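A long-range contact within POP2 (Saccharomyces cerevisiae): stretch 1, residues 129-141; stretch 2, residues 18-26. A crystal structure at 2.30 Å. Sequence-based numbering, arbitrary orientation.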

# COMPACT_ATOMS: atom_id res chain seq x y z
N GLU A 129 11.21 14.64 15.22
CA GLU A 129 12.41 14.34 15.98
C GLU A 129 12.68 12.84 16.07
O GLU A 129 13.83 12.40 16.12
CB GLU A 129 12.32 14.93 17.39
CG GLU A 129 13.66 14.92 18.10
CD GLU A 129 13.68 15.75 19.36
OE1 GLU A 129 14.77 16.25 19.71
OE2 GLU A 129 12.62 15.89 20.01
N LYS A 130 11.62 12.05 16.10
CA LYS A 130 11.76 10.61 16.15
C LYS A 130 12.29 10.11 14.81
O LYS A 130 13.06 9.15 14.75
CB LYS A 130 10.40 9.95 16.44
CG LYS A 130 9.86 10.21 17.83
CD LYS A 130 8.57 9.44 18.02
CE LYS A 130 8.05 9.52 19.45
NZ LYS A 130 6.69 8.92 19.56
N HIS A 131 11.89 10.77 13.73
CA HIS A 131 12.31 10.38 12.38
C HIS A 131 13.78 10.69 12.15
O HIS A 131 14.49 9.94 11.47
CB HIS A 131 11.45 11.08 11.34
CG HIS A 131 10.12 10.43 11.12
ND1 HIS A 131 9.93 9.39 10.23
CD2 HIS A 131 8.92 10.62 11.72
CE1 HIS A 131 8.68 8.98 10.29
NE2 HIS A 131 8.04 9.70 11.19
N GLU A 132 14.22 11.80 12.72
CA GLU A 132 15.60 12.24 12.60
C GLU A 132 16.55 11.32 13.36
O GLU A 132 17.62 10.99 12.86
CB GLU A 132 15.73 13.68 13.12
CG GLU A 132 17.16 14.07 13.50
CD GLU A 132 17.26 15.45 14.14
OE1 GLU A 132 16.44 15.76 15.04
OE2 GLU A 132 18.16 16.22 13.75
N ASN A 133 16.16 10.91 14.55
CA ASN A 133 17.05 10.07 15.36
C ASN A 133 16.81 8.57 15.33
O ASN A 133 17.71 7.81 15.69
CB ASN A 133 17.03 10.54 16.81
CG ASN A 133 17.39 12.00 16.96
OD1 ASN A 133 18.35 12.48 16.35
ND2 ASN A 133 16.64 12.72 17.78
N LEU A 134 15.63 8.13 14.92
CA LEU A 134 15.38 6.69 14.89
C LEU A 134 14.80 6.20 13.57
O LEU A 134 14.54 5.02 13.41
CB LEU A 134 14.44 6.32 16.04
CG LEU A 134 14.94 6.72 17.43
CD1 LEU A 134 13.96 6.28 18.47
CD2 LEU A 134 16.30 6.10 17.69
N GLY A 135 14.62 7.12 12.63
CA GLY A 135 14.07 6.77 11.34
C GLY A 135 14.92 5.74 10.64
O GLY A 135 16.14 5.76 10.73
N ILE A 136 14.27 4.82 9.93
CA ILE A 136 15.01 3.78 9.26
C ILE A 136 15.57 4.24 7.92
O ILE A 136 15.02 5.16 7.28
CB ILE A 136 14.15 2.51 9.05
CG1 ILE A 136 13.40 2.62 7.74
CG2 ILE A 136 13.16 2.34 10.19
CD1 ILE A 136 13.53 1.37 6.95
N ASP A 137 16.66 3.60 7.50
CA ASP A 137 17.30 3.92 6.23
C ASP A 137 16.58 3.21 5.09
O ASP A 137 16.44 1.98 5.11
CB ASP A 137 18.79 3.53 6.30
CG ASP A 137 19.49 3.69 4.98
OD1 ASP A 137 19.47 2.73 4.18
OD2 ASP A 137 20.06 4.78 4.74
N VAL A 138 16.14 3.97 4.09
CA VAL A 138 15.39 3.39 2.99
C VAL A 138 16.09 2.28 2.19
O VAL A 138 15.42 1.36 1.74
CB VAL A 138 14.86 4.48 2.01
CG1 VAL A 138 15.92 4.88 1.00
CG2 VAL A 138 13.62 3.97 1.29
N PHE A 139 17.40 2.35 2.01
CA PHE A 139 18.07 1.27 1.27
C PHE A 139 18.03 -0.03 2.07
O PHE A 139 17.80 -1.11 1.52
CB PHE A 139 19.53 1.62 0.96
CG PHE A 139 20.27 0.49 0.29
CD1 PHE A 139 20.01 0.16 -1.04
CD2 PHE A 139 21.18 -0.29 1.00
CE1 PHE A 139 20.63 -0.93 -1.65
CE2 PHE A 139 21.81 -1.40 0.40
CZ PHE A 139 21.54 -1.71 -0.92
N GLU A 140 18.28 0.07 3.37
CA GLU A 140 18.28 -1.08 4.26
C GLU A 140 16.91 -1.74 4.24
O GLU A 140 16.80 -2.96 4.23
CB GLU A 140 18.62 -0.64 5.69
CG GLU A 140 19.61 -1.53 6.40
CD GLU A 140 20.07 -0.96 7.74
OE1 GLU A 140 20.62 0.16 7.75
OE2 GLU A 140 19.87 -1.64 8.77
N PHE A 141 15.87 -0.90 4.23
CA PHE A 141 14.49 -1.36 4.20
C PHE A 141 14.22 -2.10 2.90
O PHE A 141 13.66 -3.19 2.91
CB PHE A 141 13.52 -0.18 4.32
CG PHE A 141 12.08 -0.54 4.04
CD1 PHE A 141 11.26 -1.06 5.05
CD2 PHE A 141 11.55 -0.43 2.75
CE1 PHE A 141 9.95 -1.46 4.78
CE2 PHE A 141 10.25 -0.82 2.47
CZ PHE A 141 9.44 -1.35 3.49
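Stretch 2, residues 18-26: DVWKSNLYS

Stretch 2 lays an end of strand (Asp18 and Val19), a turn and the first residues of a helix (Leu24 to Ser26) along a helix–loop–helix segment. The backbones come closest in the middle of both pieces, with CA of Gly135 5.4 Å from CA of Trp20 and CA of Ile136 4.5 Å from CA of Lys21, so the two chains advance together through the contact. The rule here is a large aromatic at one end, a backbone hydrogen bond in the middle, and a charged and polar cluster at the other end.

The first helix receives Trp20, whose chi1 is m and chi2 86°. The indole reaches back along this helix: Lys130 CB lies 3.6 Å from Trp20 CH2, and Lys130 O is 3.5 Å from Trp20 CZ3, while the rest of the lysine chain leads away. The seat is thus made of backbone as well as side chain. His131 starts with its CA-to-CB bond pointing away, yet its ring comes back to offer a face to the edge of Trp20. The ring centroids, taken on the six-membered ring of the indole, are 5.2 Å apart and the planes meet at 64°. Glu132 and Asn133 leave the contact alone.

Leu134 works twice. Its CB packs 4.0 Å from Trp20 CE3, and its carbonyl O accepts a hydrogen bond from Lys21 N at 2.8 Å and 163°, pinning the chains just where the partner backbone turns. Gly135 follows with N 4.1 Å from Trp20 CE3; an ideal CB here would fall 2.2 Å from His131 O, so the backbone path has no room for a side chain.

Ile136, in extended conformation, fills the next space. Its CG2 rests 3.3 Å from Trp20 C and its CD1 3.8 Å from Leu24 CD2, linking the turn to the start of the partner helix. That turn is braced from within: Asn23 OD1 accepts from Trp20 N at 2.8 Å, and Asn23 ND2 donates to Asp18 O at 3.0 Å.

Asp137 caps the second helix, its OD1 accepting from Glu140 N at 3.0 Å. Glu140 then points toward stretch 2 and meets two partners: OE2 accepts a hydrogen bond from Tyr25 OH at 2.6 Å, and OE1 forms a salt bridge with Lys21 NZ at 3.6 Å. Phe141 closes the apolar side, with Leu24 CD1 at the edge of its ring, 4.4 Å from CD1 of Phe141.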

# COMPACT_ATOMS: atom_id res chain seq x y z
N ASP A 18 4.58 0.02 15.24
CA ASP A 18 5.46 1.04 14.70
C ASP A 18 6.84 0.43 14.57
O ASP A 18 7.28 -0.32 15.44
CB ASP A 18 5.53 2.25 15.64
CG ASP A 18 4.60 3.36 15.21
OD1 ASP A 18 4.81 3.94 14.12
OD2 ASP A 18 3.66 3.66 15.97
N VAL A 19 7.51 0.74 13.46
CA VAL A 19 8.84 0.22 13.23
C VAL A 19 9.79 1.40 13.03
O VAL A 19 9.48 2.36 12.31
CB VAL A 19 8.88 -0.69 11.97
CG1 VAL A 19 10.21 -1.43 11.90
CG2 VAL A 19 7.73 -1.69 12.01
N TRP A 20 10.94 1.32 13.70
CA TRP A 20 11.99 2.32 13.62
C TRP A 20 13.26 1.53 13.35
O TRP A 20 13.18 0.34 13.11
CB TRP A 20 12.10 3.11 14.94
CG TRP A 20 10.81 3.76 15.33
CD1 TRP A 20 9.79 3.20 16.03
CD2 TRP A 20 10.36 5.06 14.93
NE1 TRP A 20 8.72 4.06 16.09
CE2 TRP A 20 9.04 5.21 15.42
CE3 TRP A 20 10.93 6.11 14.20
CZ2 TRP A 20 8.29 6.37 15.21
CZ3 TRP A 20 10.18 7.26 13.99
CH2 TRP A 20 8.87 7.38 14.50
N LYS A 21 14.41 2.19 13.38
CA LYS A 21 15.67 1.49 13.12
C LYS A 21 15.93 0.39 14.14
O LYS A 21 16.50 -0.66 13.82
CB LYS A 21 16.83 2.49 13.12
CG LYS A 21 18.18 1.91 12.68
CD LYS A 21 19.27 2.98 12.64
CE LYS A 21 20.65 2.39 12.29
NZ LYS A 21 20.72 1.85 10.89
N SER A 22 15.50 0.61 15.38
CA SER A 22 15.70 -0.36 16.46
C SER A 22 15.03 -1.73 16.27
O SER A 22 15.64 -2.74 16.59
CB SER A 22 15.26 0.23 17.80
OG SER A 22 13.88 0.58 17.78
N ASN A 23 13.80 -1.77 15.75
CA ASN A 23 13.12 -3.05 15.57
C ASN A 23 12.89 -3.46 14.12
O ASN A 23 12.13 -4.38 13.84
CB ASN A 23 11.80 -3.06 16.34
CG ASN A 23 10.86 -1.96 15.89
OD1 ASN A 23 11.30 -0.94 15.36
ND2 ASN A 23 9.56 -2.16 16.11
N LEU A 24 13.56 -2.79 13.19
CA LEU A 24 13.43 -3.08 11.77
C LEU A 24 13.67 -4.56 11.40
O LEU A 24 12.83 -5.18 10.75
CB LEU A 24 14.40 -2.21 10.95
CG LEU A 24 14.39 -2.40 9.43
CD1 LEU A 24 12.98 -2.21 8.88
CD2 LEU A 24 15.34 -1.41 8.79
N TYR A 25 14.80 -5.12 11.82
CA TYR A 25 15.11 -6.51 11.49
C TYR A 25 14.24 -7.55 12.16
O TYR A 25 13.81 -8.51 11.52
CB TYR A 25 16.58 -6.80 11.77
CG TYR A 25 17.48 -6.08 10.80
CD1 TYR A 25 17.54 -4.69 10.77
CD2 TYR A 25 18.24 -6.79 9.87
CE1 TYR A 25 18.30 -4.02 9.83
CE2 TYR A 25 19.01 -6.14 8.92
CZ TYR A 25 19.04 -4.75 8.91
OH TYR A 25 19.80 -4.08 7.98
N SER A 26 13.94 -7.37 13.44
CA SER A 26 13.11 -8.32 14.14
C SER A 26 11.69 -8.34 13.57
O SER A 26 11.06 -9.40 13.50
CB SER A 26 13.08 -8.00 15.64
OG SER A 26 12.74 -6.66 15.87